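Local coordinates for protein beta-glucosidase (Chaetomella raphigera, PDB 6JXG) that probably hydrolyses terminal, non-reducing beta-D-glucosyl residues with release of beta-D-glucose, as a secreted family 3 glycoside hydrolase of cellulose degradation, at residues Q67-A71 against A388-Y392; A71-Q77 against A504-Q509; G377-M381 against L393-L397; L54-P60 against G102-G108; G121-E125 against G382-T387. All blocks are in the same frame, centred on the assembly; numbering follows the deposited sequence.

Contact 1 of 5, residues Q67-A71 against A388-Y392; sequences QNVTA and ADFPY. With NAG (2-acetamido-2-deoxy-beta-D-glucopyranose), chain B.
Two irregular loops meet here, neither containing helix or strand. Residues 67-71 are largely extended except at Asn68, whose phi/psi of 57/48 places it in the left-handed region; residues 388-390 are also extended, and Pro391 (-72/-19) bends the second loop. The backbones come nearest at Ala71 and Phe390, with CA atoms 5.4 Å apart. At the start of the first segment, Gln67 has chi1, chi2 and chi3 all near -60°, a curl that brings its NE2 to 2.8 Å from Asp389 OD2 in a near-linear hydrogen bond. The other carboxylate oxygen, Asp389 OD1, is in a salt bridge with Arg372. One water joins the backbones between, accepting from Val69 N at 3.2 Å and donating to Asp389 O at 2.9 Å. The arrangement is a non-covalent loop-to-loop contact between two domains: 67-71 belongs to the N-terminal, TIM-barrel-related domain of family 3, and 388-392 to the C-terminal domain. Asn68 opens the N-glycosylation sequon Asn-Val-Thr, and its ND2 is bonded at 1.4 Å to C1 of a GlcNAc, whose acetamide methyl C8 lies 3.8 Å from Gln67 CB. Further in, Ala71 CB packs 3.8 Å from Phe390 CD1, 4.2 Å from Pro391 CD and 4.4 Å from Ala388 CB, while Val69 O is 3.2 Å from Pro391 CG.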
# COMPACT_ATOMS: atom_id res chain seq x y z
N GLN A 67 19.77 4.64 -10.66
CA GLN A 67 20.54 5.13 -9.57
C GLN A 67 20.14 6.59 -9.24
O GLN A 67 19.47 7.29 -10.05
CB GLN A 67 22.05 5.01 -9.86
CG GLN A 67 22.54 3.64 -10.19
CD GLN A 67 22.13 2.67 -9.12
OE1 GLN A 67 22.48 2.88 -7.98
NE2 GLN A 67 21.33 1.65 -9.45
N ASN A 68 20.56 7.00 -8.04
CA ASN A 68 20.30 8.38 -7.55
C ASN A 68 18.82 8.69 -7.56
O ASN A 68 18.41 9.76 -7.97
CB ASN A 68 21.02 9.39 -8.42
CG ASN A 68 22.40 9.67 -7.94
OD1 ASN A 68 22.68 9.61 -6.72
ND2 ASN A 68 23.29 9.94 -8.88
N VAL A 69 18.05 7.75 -7.00
CA VAL A 69 16.65 7.97 -6.73
C VAL A 69 16.41 7.70 -5.21
O VAL A 69 17.26 7.21 -4.51
CB VAL A 69 15.77 7.04 -7.59
CG1 VAL A 69 16.07 7.22 -9.06
CG2 VAL A 69 15.96 5.59 -7.19
N THR A 70 15.23 8.05 -4.75
CA THR A 70 14.87 7.86 -3.35
C THR A 70 14.19 6.50 -3.17
O THR A 70 13.28 6.15 -3.90
CB THR A 70 13.92 8.99 -2.88
OG1 THR A 70 14.61 10.24 -2.99
CG2 THR A 70 13.47 8.84 -1.42
N ALA A 71 14.56 5.80 -2.10
CA ALA A 71 13.90 4.57 -1.72
C ALA A 71 12.93 4.93 -0.56
O ALA A 71 13.34 5.05 0.60
CB ALA A 71 14.92 3.50 -1.33
N ALA A 388 13.51 -0.62 -5.12
CA ALA A 388 14.41 0.43 -5.63
C ALA A 388 15.78 0.15 -5.01
O ALA A 388 15.83 -0.56 -4.03
CB ALA A 388 13.98 1.80 -5.23
N ASP A 389 16.81 0.75 -5.60
CA ASP A 389 18.19 0.66 -5.08
C ASP A 389 18.28 1.77 -4.05
O ASP A 389 17.81 2.87 -4.31
CB ASP A 389 19.20 0.83 -6.18
CG ASP A 389 19.38 -0.44 -7.02
OD1 ASP A 389 18.60 -1.42 -6.92
OD2 ASP A 389 20.38 -0.44 -7.77
N PHE A 390 18.73 1.45 -2.84
CA PHE A 390 18.91 2.46 -1.83
C PHE A 390 20.06 3.37 -2.23
O PHE A 390 21.12 2.85 -2.60
CB PHE A 390 19.32 1.84 -0.49
CG PHE A 390 18.27 0.94 0.13
CD1 PHE A 390 17.28 1.48 0.87
CD2 PHE A 390 18.34 -0.45 0.00
CE1 PHE A 390 16.34 0.68 1.51
CE2 PHE A 390 17.42 -1.26 0.63
CZ PHE A 390 16.41 -0.69 1.37
N PRO A 391 19.86 4.71 -2.16
CA PRO A 391 21.05 5.59 -2.32
C PRO A 391 21.96 5.54 -1.08
O PRO A 391 23.12 5.87 -1.17
CB PRO A 391 20.45 7.00 -2.47
CG PRO A 391 19.10 6.91 -1.85
CD PRO A 391 18.64 5.47 -1.90
N TYR A 392 21.40 5.09 0.02
CA TYR A 392 22.09 4.89 1.32
C TYR A 392 20.99 4.24 2.17
O TYR A 392 19.83 4.21 1.76
CB TYR A 392 22.54 6.23 1.93
CG TYR A 392 21.45 7.20 2.21
CD1 TYR A 392 20.73 7.17 3.41
CD2 TYR A 392 21.09 8.17 1.28
CE1 TYR A 392 19.69 8.04 3.66
CE2 TYR A 392 20.06 9.07 1.54
CZ TYR A 392 19.33 8.97 2.73
OH TYR A 392 18.28 9.88 2.99
C1 NAG B . 24.65 10.28 -8.53
C2 NAG B . 25.73 9.78 -9.47
C3 NAG B . 27.05 10.41 -9.07
C4 NAG B . 26.89 11.91 -9.17
C5 NAG B . 25.84 12.26 -8.13
C6 NAG B . 25.58 13.75 -7.90
C7 NAG B . 25.51 7.54 -10.40
C8 NAG B . 25.64 6.06 -10.23
N2 NAG B . 25.86 8.33 -9.40
O3 NAG B . 28.02 9.97 -9.99
O4 NAG B . 28.13 12.54 -8.92
O5 NAG B . 24.64 11.70 -8.59
O6 NAG B . 25.47 14.26 -9.21
O7 NAG B . 25.09 8.00 -11.45
O HOH W 1 19.18 5.22 -5.38

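Contact 2 of 5, residues A71-Q77 against A504-Q509; sequences AFPTGIQ and AGVSGQ
Ala71 and Gln509 are linked twice: Ala71 N donates to the side-chain oxygen Gln509 OE1 at 2.7 Å, and Gln509 N returns a bond of 3.0 Å to Ala71 O. For the first bond Gln509 adopts chi1 p and chi2 t, which brings its amide oxygen to the Ala71 backbone. The second focus is Val506 O, which accepts from Thr74 OG1 at 2.7 Å and, weakly, from Thr74 N at 3.4 Å. Thr74 (chi1 p) is also the N-cap of helix 75-79, where its OG1 accepts from Gln77 N at 3.2 Å, so one hydroxyl both caps the helix and binds the opposing loop. The setting is a buried seam between the N-terminal and C-terminal domains of a family 3 glycoside hydrolase: a segment entering a helix of the barrel-like first domain lies along the loop that follows strand 498-503 of the second. Gln77, with chi1 t and chi2 p, adds two weak bonds, NE2 to Ala504 O at 3.2 Å and Val506 N to OE1 at 3.3 Å. In register, Pro73 faces Ser507 with CA atoms 4.0 Å apart, and Gln77 lies across from Gly505 at 6.0 Å. Gly505 and Gly508 have phi near +70°, and a CB on either would strike residues 71-77. Packing completes the seam: Pro73 CG is 3.4 Å from Ser507 O, Gln77 CG 3.8 Å from Ser507 CB, and Ile76 CG2 4.3 Å from Val506 CG2.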
# COMPACT_ATOMS: atom_id res chain seq x y z
N ALA A 71 14.56 5.80 -2.10
CA ALA A 71 13.90 4.57 -1.72
C ALA A 71 12.93 4.93 -0.56
O ALA A 71 13.34 5.05 0.60
CB ALA A 71 14.92 3.50 -1.33
N PHE A 72 11.69 5.25 -0.93
CA PHE A 72 10.70 5.69 -0.00
C PHE A 72 10.25 4.52 0.87
O PHE A 72 10.47 3.36 0.53
CB PHE A 72 9.49 6.26 -0.72
CG PHE A 72 9.75 7.54 -1.51
CD1 PHE A 72 9.75 8.78 -0.91
CD2 PHE A 72 10.07 7.47 -2.85
CE1 PHE A 72 10.01 9.92 -1.68
CE2 PHE A 72 10.31 8.60 -3.60
CZ PHE A 72 10.31 9.83 -2.98
N PRO A 73 9.62 4.80 2.01
CA PRO A 73 8.96 3.76 2.80
C PRO A 73 7.93 2.99 1.99
O PRO A 73 7.34 3.50 0.99
CB PRO A 73 8.26 4.55 3.91
CG PRO A 73 9.04 5.79 4.05
CD PRO A 73 9.60 6.11 2.68
N THR A 74 7.72 1.78 2.40
CA THR A 74 6.71 0.86 1.80
C THR A 74 5.32 1.43 1.92
O THR A 74 5.03 2.26 2.80
CB THR A 74 6.75 -0.50 2.47
OG1 THR A 74 6.45 -0.35 3.84
CG2 THR A 74 8.15 -1.14 2.31
N GLY A 75 4.43 0.95 1.07
CA GLY A 75 3.03 1.27 1.16
C GLY A 75 2.48 1.08 2.55
O GLY A 75 1.75 1.91 3.06
N ILE A 76 2.81 -0.05 3.18
CA ILE A 76 2.13 -0.41 4.42
C ILE A 76 2.63 0.48 5.53
O ILE A 76 1.83 0.79 6.45
CB ILE A 76 2.26 -1.94 4.74
CG1 ILE A 76 1.26 -2.38 5.82
CG2 ILE A 76 3.68 -2.31 5.16
CD1 ILE A 76 -0.19 -2.20 5.45
N GLN A 77 3.92 0.85 5.48
CA GLN A 77 4.50 1.86 6.42
C GLN A 77 3.84 3.20 6.25
O GLN A 77 3.54 3.88 7.25
CB GLN A 77 6.02 2.03 6.24
CG GLN A 77 6.67 3.02 7.28
CD GLN A 77 6.81 2.28 8.57
OE1 GLN A 77 6.62 1.08 8.53
NE2 GLN A 77 7.24 2.93 9.66
N ALA A 504 8.37 -1.26 14.10
CA ALA A 504 8.99 -0.16 13.33
C ALA A 504 8.70 -0.26 11.84
O ALA A 504 8.96 0.69 11.10
CB ALA A 504 10.49 -0.22 13.55
N GLY A 505 8.19 -1.42 11.40
CA GLY A 505 7.81 -1.65 10.01
C GLY A 505 8.97 -1.77 9.05
O GLY A 505 10.05 -2.19 9.45
N VAL A 506 8.75 -1.34 7.80
CA VAL A 506 9.68 -1.49 6.70
C VAL A 506 9.63 -0.18 5.92
O VAL A 506 8.67 0.12 5.22
CB VAL A 506 9.42 -2.75 5.85
CG1 VAL A 506 9.89 -3.98 6.61
CG2 VAL A 506 7.94 -2.95 5.60
N SER A 507 10.65 0.62 6.15
CA SER A 507 10.53 2.07 6.02
C SER A 507 11.57 2.78 5.16
O SER A 507 11.68 4.00 5.20
CB SER A 507 10.43 2.75 7.44
OG SER A 507 11.60 2.61 8.23
N GLY A 508 12.25 2.04 4.28
CA GLY A 508 13.06 2.71 3.28
C GLY A 508 14.33 3.31 3.84
O GLY A 508 14.73 3.04 5.00
N GLN A 509 14.92 4.21 3.04
CA GLN A 509 16.29 4.69 3.27
C GLN A 509 16.54 5.39 4.59
O GLN A 509 17.68 5.31 5.14
CB GLN A 509 16.77 5.58 2.12
CG GLN A 509 16.03 6.94 2.00
CD GLN A 509 16.31 7.62 0.68
OE1 GLN A 509 16.26 6.99 -0.38
NE2 GLN A 509 16.63 8.91 0.73

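Contact 3 of 5, residues G377-M381 against L393-L397; sequences GHLAM and LVAPL
This is a buried, mainly apolar contact within the C-terminal domain, in which two parts of the long connection between strand 351-355 and helix 396-406 fold back on each other without a hydrogen bond between them. Its centrepiece is a CH-pi interaction: Pro396 CD sits over one face of the His378 imidazole, 3.4 Å from the ring centroid and 13° off the ring normal. His378 reaches that position with chi1 t, from a backbone at phi/psi -55/126, and its CA is 6.0 Å from that of Ala395. Pro396 opens the helix, with Ala395 in the N-cap position; a proline suits a first turn, where its missing amide proton costs no helical bond. The example is one of a loop packing against a helix start in the alpha/beta domain of family 3 enzymes. Both imidazole nitrogens are engaged elsewhere, His378 ND1 with Asp358 O and NE2 with Ser511 OG. Leu393 (chi1 t, chi2 p) comes in at the ring edge, its CD2 4.1 Å from His378 CD2 and 3.9 Å from His378 O. Its other methyl, CD1, meets Ala380 CB at 3.7 Å, although the CA atoms of Ala380 and Leu393 are 8.1 Å apart, so the leucine side chain spans the wider end. His378 CB lies 4.2 Å from Ala395 CB.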
# COMPACT_ATOMS: atom_id res chain seq x y z
N GLY A 377 21.10 -8.29 7.20
CA GLY A 377 21.16 -6.95 7.71
C GLY A 377 19.79 -6.24 7.86
O GLY A 377 18.74 -6.87 7.83
N HIS A 378 19.85 -4.92 8.07
CA HIS A 378 18.69 -4.09 8.27
C HIS A 378 17.67 -4.20 7.16
O HIS A 378 18.01 -4.10 6.01
CB HIS A 378 19.07 -2.66 8.45
CG HIS A 378 17.94 -1.85 8.96
ND1 HIS A 378 17.20 -2.25 10.06
CD2 HIS A 378 17.36 -0.72 8.49
CE1 HIS A 378 16.24 -1.36 10.26
NE2 HIS A 378 16.31 -0.44 9.32
N LEU A 379 16.44 -4.49 7.55
CA LEU A 379 15.39 -4.73 6.62
C LEU A 379 14.56 -3.44 6.42
O LEU A 379 13.94 -2.98 7.40
CB LEU A 379 14.46 -5.86 7.10
CG LEU A 379 13.26 -6.14 6.21
CD1 LEU A 379 13.72 -6.76 4.89
CD2 LEU A 379 12.30 -7.08 6.84
N ALA A 380 14.49 -2.95 5.17
CA ALA A 380 13.80 -1.68 4.92
C ALA A 380 12.88 -1.68 3.73
O ALA A 380 12.22 -0.68 3.43
CB ALA A 380 14.80 -0.55 4.84
N MET A 381 12.72 -2.88 3.16
CA MET A 381 11.97 -3.09 1.93
C MET A 381 11.79 -4.65 1.84
O MET A 381 12.77 -5.38 2.12
CB MET A 381 12.92 -2.63 0.82
CG MET A 381 12.29 -2.48 -0.45
SD MET A 381 13.21 -1.72 -1.65
CE MET A 381 13.66 -0.14 -0.97
N LEU A 393 21.35 3.63 3.28
CA LEU A 393 20.30 3.10 4.19
C LEU A 393 20.79 3.40 5.59
O LEU A 393 21.85 2.87 6.00
CB LEU A 393 20.08 1.60 3.99
CG LEU A 393 19.17 0.92 5.04
CD1 LEU A 393 17.81 1.58 5.06
CD2 LEU A 393 19.07 -0.58 4.76
N VAL A 394 20.11 4.29 6.29
CA VAL A 394 20.44 4.55 7.70
C VAL A 394 19.96 3.34 8.58
O VAL A 394 18.78 3.15 8.80
CB VAL A 394 19.82 5.84 8.23
CG1 VAL A 394 20.29 6.05 9.68
CG2 VAL A 394 20.17 7.02 7.37
N ALA A 395 20.91 2.51 9.00
CA ALA A 395 20.57 1.41 9.89
C ALA A 395 20.37 1.90 11.32
O ALA A 395 20.88 2.94 11.69
CB ALA A 395 21.65 0.36 9.86
N PRO A 396 19.67 1.12 12.15
CA PRO A 396 19.48 1.60 13.54
C PRO A 396 20.79 2.01 14.24
O PRO A 396 20.86 3.06 14.88
CB PRO A 396 18.88 0.38 14.23
CG PRO A 396 18.05 -0.25 13.16
CD PRO A 396 18.91 -0.09 11.88
N LEU A 397 21.82 1.18 14.14
CA LEU A 397 23.09 1.50 14.82
C LEU A 397 23.77 2.77 14.28
O LEU A 397 24.43 3.53 15.04
CB LEU A 397 24.03 0.27 14.79
CG LEU A 397 25.36 0.48 15.52
CD1 LEU A 397 25.04 0.69 17.01
CD2 LEU A 397 26.29 -0.67 15.29

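Contact 4 of 5, residues L54-P60 against G102-G108; sequences LCYQDGP and GINVQLG
Tyr56 lays its ring over Val105: CG2 of the valine sits 4.2 Å from the Tyr56 ring centroid, a CH-pi contact over the face, while Tyr56 CD1 is 3.7 Å from Val105 CB. Strands 55-57 and 105-106 are parallel neighbours in the barrel-like sheet of the N-terminal domain, joined by a beta-alpha-beta connection that includes helix 84-100. Tyr56 pairs with Val105 (CA-CA 4.7 Å) and Gln57 with Gln106 (5.2 Å). The ladder alternates: Val105 N to Cys55 O at 2.9 Å, Gln57 N to Val105 O at 2.9 Å, Leu107 N to Gln57 O at 2.8 Å. On the face opposite Tyr56, Gln57 CB meets Ile103 CD1 at 3.5 Å, and beside it Cys55, disulfide-bonded to Cys39, puts SG 3.9 Å from Ile103 CG1. Past the strands, a cis peptide precedes Gly59, and Leu107 centres an inverse gamma turn. There Gln106 (chi1 t, chi2 p) extends NE2 to donate to Gly59 O at 3.1 Å.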
# COMPACT_ATOMS: atom_id res chain seq x y z
N LEU A 54 6.69 5.59 -25.04
CA LEU A 54 6.14 5.63 -23.68
C LEU A 54 6.88 4.70 -22.73
O LEU A 54 7.08 3.51 -23.06
CB LEU A 54 4.65 5.32 -23.61
CG LEU A 54 3.80 6.36 -24.35
CD1 LEU A 54 2.39 5.80 -24.56
CD2 LEU A 54 3.70 7.64 -23.53
N CYS A 55 7.22 5.22 -21.54
CA CYS A 55 8.11 4.55 -20.59
C CYS A 55 7.26 4.17 -19.36
O CYS A 55 6.66 5.07 -18.71
CB CYS A 55 9.25 5.49 -20.19
SG CYS A 55 10.29 4.86 -18.80
N TYR A 56 7.20 2.86 -19.10
CA TYR A 56 6.50 2.31 -17.95
C TYR A 56 7.57 1.77 -17.00
O TYR A 56 8.39 0.89 -17.40
CB TYR A 56 5.62 1.14 -18.40
CG TYR A 56 4.44 1.47 -19.30
CD1 TYR A 56 3.12 1.40 -18.84
CD2 TYR A 56 4.62 1.76 -20.62
CE1 TYR A 56 2.08 1.67 -19.65
CE2 TYR A 56 3.57 2.06 -21.45
CZ TYR A 56 2.29 1.99 -20.97
OH TYR A 56 1.26 2.26 -21.84
N GLN A 57 7.57 2.27 -15.77
CA GLN A 57 8.62 1.95 -14.83
C GLN A 57 8.05 1.57 -13.44
O GLN A 57 7.20 2.26 -12.88
CB GLN A 57 9.65 3.08 -14.71
CG GLN A 57 10.95 2.64 -14.03
CD GLN A 57 11.83 1.82 -14.96
OE1 GLN A 57 11.53 1.64 -16.16
NE2 GLN A 57 12.95 1.32 -14.43
N ASP A 58 8.59 0.49 -12.89
CA ASP A 58 8.34 0.13 -11.45
C ASP A 58 9.06 1.18 -10.54
O ASP A 58 9.97 1.94 -10.99
CB ASP A 58 8.91 -1.24 -11.14
CG ASP A 58 8.09 -2.39 -11.67
OD1 ASP A 58 6.87 -2.27 -11.58
OD2 ASP A 58 8.68 -3.40 -12.17
N GLY A 59 8.67 1.30 -9.29
CA GLY A 59 7.55 0.58 -8.70
C GLY A 59 6.89 1.51 -7.71
O GLY A 59 7.10 2.71 -7.74
N PRO A 60 6.06 0.95 -6.80
CA PRO A 60 5.26 1.80 -5.90
C PRO A 60 5.98 2.66 -4.87
O PRO A 60 5.41 3.68 -4.46
CB PRO A 60 4.26 0.76 -5.23
CG PRO A 60 4.30 -0.43 -6.19
CD PRO A 60 5.67 -0.46 -6.76
N GLY A 102 11.80 11.11 -17.11
CA GLY A 102 11.11 10.95 -18.35
C GLY A 102 10.20 9.71 -18.30
O GLY A 102 9.73 9.26 -19.30
N ILE A 103 9.93 9.22 -17.10
CA ILE A 103 9.00 8.08 -16.94
C ILE A 103 7.59 8.53 -17.20
O ILE A 103 7.07 9.46 -16.56
CB ILE A 103 9.16 7.43 -15.56
CG1 ILE A 103 10.54 6.84 -15.46
CG2 ILE A 103 8.07 6.35 -15.31
CD1 ILE A 103 10.95 6.33 -14.13
N ASN A 104 6.91 7.88 -18.16
CA ASN A 104 5.54 8.26 -18.42
C ASN A 104 4.50 7.70 -17.40
O ASN A 104 3.60 8.44 -16.94
CB ASN A 104 5.08 7.93 -19.84
CG ASN A 104 5.83 8.77 -20.91
OD1 ASN A 104 5.50 9.99 -21.19
ND2 ASN A 104 6.83 8.19 -21.43
N VAL A 105 4.64 6.41 -17.11
CA VAL A 105 3.72 5.66 -16.25
C VAL A 105 4.56 5.04 -15.15
O VAL A 105 5.46 4.24 -15.44
CB VAL A 105 2.97 4.58 -17.03
CG1 VAL A 105 1.96 3.89 -16.10
CG2 VAL A 105 2.28 5.25 -18.23
N GLN A 106 4.27 5.43 -13.92
CA GLN A 106 4.90 4.85 -12.74
C GLN A 106 3.99 3.76 -12.21
O GLN A 106 2.82 4.04 -11.89
CB GLN A 106 5.15 5.92 -11.69
CG GLN A 106 6.06 5.49 -10.56
CD GLN A 106 7.45 5.09 -11.00
OE1 GLN A 106 7.98 5.55 -12.01
NE2 GLN A 106 8.09 4.26 -10.18
N LEU A 107 4.54 2.54 -12.01
CA LEU A 107 3.68 1.37 -11.79
C LEU A 107 3.35 1.24 -10.29
O LEU A 107 3.92 0.38 -9.59
CB LEU A 107 4.35 0.10 -12.38
CG LEU A 107 4.52 0.20 -13.91
CD1 LEU A 107 5.30 -1.00 -14.41
CD2 LEU A 107 3.20 0.35 -14.66
N GLY A 108 2.48 2.12 -9.82
CA GLY A 108 1.86 2.02 -8.48
C GLY A 108 0.83 3.16 -8.37
O GLY A 108 0.75 4.04 -9.25

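Contact 5 of 5, residues G121-E125 against G382-T387; sequences GRNWE and GWGSGT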
# COMPACT_ATOMS: atom_id res chain seq x y z
N GLY A 121 2.70 -12.50 0.26
CA GLY A 121 4.05 -11.94 0.20
C GLY A 121 4.21 -10.48 -0.23
O GLY A 121 5.27 -9.91 0.00
N ARG A 122 3.18 -9.91 -0.87
CA ARG A 122 3.29 -8.53 -1.38
C ARG A 122 2.46 -7.51 -0.60
O ARG A 122 2.32 -6.35 -1.01
CB ARG A 122 2.90 -8.52 -2.83
CG ARG A 122 3.85 -9.32 -3.70
CD ARG A 122 3.37 -9.27 -5.15
NE ARG A 122 3.79 -7.96 -5.73
CZ ARG A 122 3.68 -7.62 -7.01
NH1 ARG A 122 3.10 -8.45 -7.87
NH2 ARG A 122 4.12 -6.44 -7.43
N ASN A 123 1.95 -7.91 0.54
CA ASN A 123 0.98 -7.03 1.25
C ASN A 123 1.58 -5.72 1.72
O ASN A 123 0.95 -4.71 1.69
CB ASN A 123 0.33 -7.78 2.43
CG ASN A 123 -0.48 -8.97 2.01
OD1 ASN A 123 -0.81 -9.12 0.86
ND2 ASN A 123 -0.88 -9.79 2.98
N TRP A 124 2.83 -5.76 2.09
CA TRP A 124 3.66 -4.57 2.36
C TRP A 124 3.73 -3.49 1.29
O TRP A 124 3.89 -2.27 1.62
CB TRP A 124 5.09 -4.97 2.76
CG TRP A 124 5.82 -5.72 1.75
CD1 TRP A 124 5.78 -7.06 1.54
CD2 TRP A 124 6.59 -5.15 0.67
NE1 TRP A 124 6.59 -7.38 0.44
CE2 TRP A 124 7.07 -6.22 -0.11
CE3 TRP A 124 6.96 -3.85 0.33
CZ2 TRP A 124 7.93 -6.02 -1.24
CZ3 TRP A 124 7.81 -3.63 -0.82
CH2 TRP A 124 8.28 -4.71 -1.57
N GLU A 125 3.50 -3.87 0.03
CA GLU A 125 3.45 -2.89 -1.03
C GLU A 125 2.17 -2.06 -1.02
O GLU A 125 2.12 -0.93 -1.58
CB GLU A 125 3.50 -3.57 -2.41
CG GLU A 125 4.70 -4.45 -2.73
CD GLU A 125 4.96 -4.61 -4.21
OE1 GLU A 125 5.08 -3.57 -4.94
OE2 GLU A 125 5.09 -5.77 -4.67
N GLY A 382 10.63 -5.12 1.44
CA GLY A 382 10.48 -6.49 0.88
C GLY A 382 11.05 -6.72 -0.52
O GLY A 382 11.79 -5.92 -1.04
N TRP A 383 10.83 -7.90 -1.11
CA TRP A 383 11.51 -8.19 -2.37
C TRP A 383 10.55 -8.26 -3.55
O TRP A 383 9.34 -8.40 -3.38
CB TRP A 383 12.31 -9.50 -2.33
CG TRP A 383 11.55 -10.73 -2.22
CD1 TRP A 383 10.87 -11.36 -3.22
CD2 TRP A 383 11.45 -11.61 -1.06
NE1 TRP A 383 10.35 -12.55 -2.76
CE2 TRP A 383 10.65 -12.72 -1.45
CE3 TRP A 383 11.92 -11.55 0.24
CZ2 TRP A 383 10.32 -13.76 -0.57
CZ3 TRP A 383 11.63 -12.64 1.12
CH2 TRP A 383 10.82 -13.70 0.71
N GLY A 384 11.14 -8.16 -4.73
CA GLY A 384 10.38 -8.26 -5.98
C GLY A 384 10.46 -7.01 -6.81
O GLY A 384 11.44 -6.29 -6.74
N SER A 385 9.40 -6.76 -7.60
CA SER A 385 9.35 -5.63 -8.50
C SER A 385 9.07 -4.33 -7.80
O SER A 385 9.42 -3.27 -8.32
CB SER A 385 8.26 -5.85 -9.55
OG SER A 385 7.02 -5.81 -8.88
N GLY A 386 8.48 -4.39 -6.61
CA GLY A 386 8.13 -3.17 -5.82
C GLY A 386 9.28 -2.60 -4.98
O GLY A 386 9.11 -2.30 -3.77
N THR A 387 10.43 -2.50 -5.62
CA THR A 387 11.70 -2.16 -5.01
C THR A 387 12.40 -1.03 -5.72
O THR A 387 12.00 -0.62 -6.82
CB THR A 387 12.64 -3.39 -4.92
OG1 THR A 387 12.88 -3.97 -6.22
CG2 THR A 387 11.95 -4.46 -3.94
O HOH W 2 7.67 -6.69 -4.95
O HOH W 3 6.31 -1.54 -3.38
O HOH W 4 5.51 -3.67 -7.62
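Gly121 begins the first segment, its carbonyl O accepting a weak hydrogen bond from Trp124 NE1 at 2.9 Å. Arg122 follows, its NE and NH2 in a salt bridge with Glu125 OE2 at 2.8 and 3.0 Å, within the same segment. The chain then makes a short 3-10 turn over residues 123-125. Trp124 projects toward the second loop: Gly382 CA rests over its six-membered ring, 3.7 Å from the centroid, a CH-pi contact; a CB on Gly382 would clash with the indole. At the ring edge, Trp124 CH2 approaches Gly386 O to 3.4 Å. Glu125 comes last, its OE1 3.2 Å from Gly386 CA. Three waters carry the polar link: one donates to Glu125 OE2 and Trp383 O and accepts from Gly386 N, another joins Glu125 OE1 to Gly386 O, and a third joins OE1 to Ser385 OG, which is also hydrogen-bonded to Glu442 OE2. With no direct hydrogen bond across it, this interdomain contact combines a tryptophan-glycine fit with a water-bridged carboxylate, paired with Arg122 of its own segment.

In the fold
Contacts 1, 2 and 5 each join the N-terminal to the C-terminal domain, whereas contact 4 lies within the first and contact 3 within the second. Contact 1 is the partly exposed member, next to a glycan; the others are buried. Chemistry follows place: sheet ladder bonds in contact 4, apolar and CH-pi packing in contact 3, direct bonds in contact 2, and water bridges in contact 5, with contact 1 combining a side-chain hydrogen bond with one water. Contacts 1 and 2 share Ala71, and Gly508 N lies 2.9 Å from Ala380 O, a probable hydrogen bond between contacts 2 and 3. Contact 5 touches contact 4 through Pro60 CG and Glu125 OE1, 3.5 Å apart.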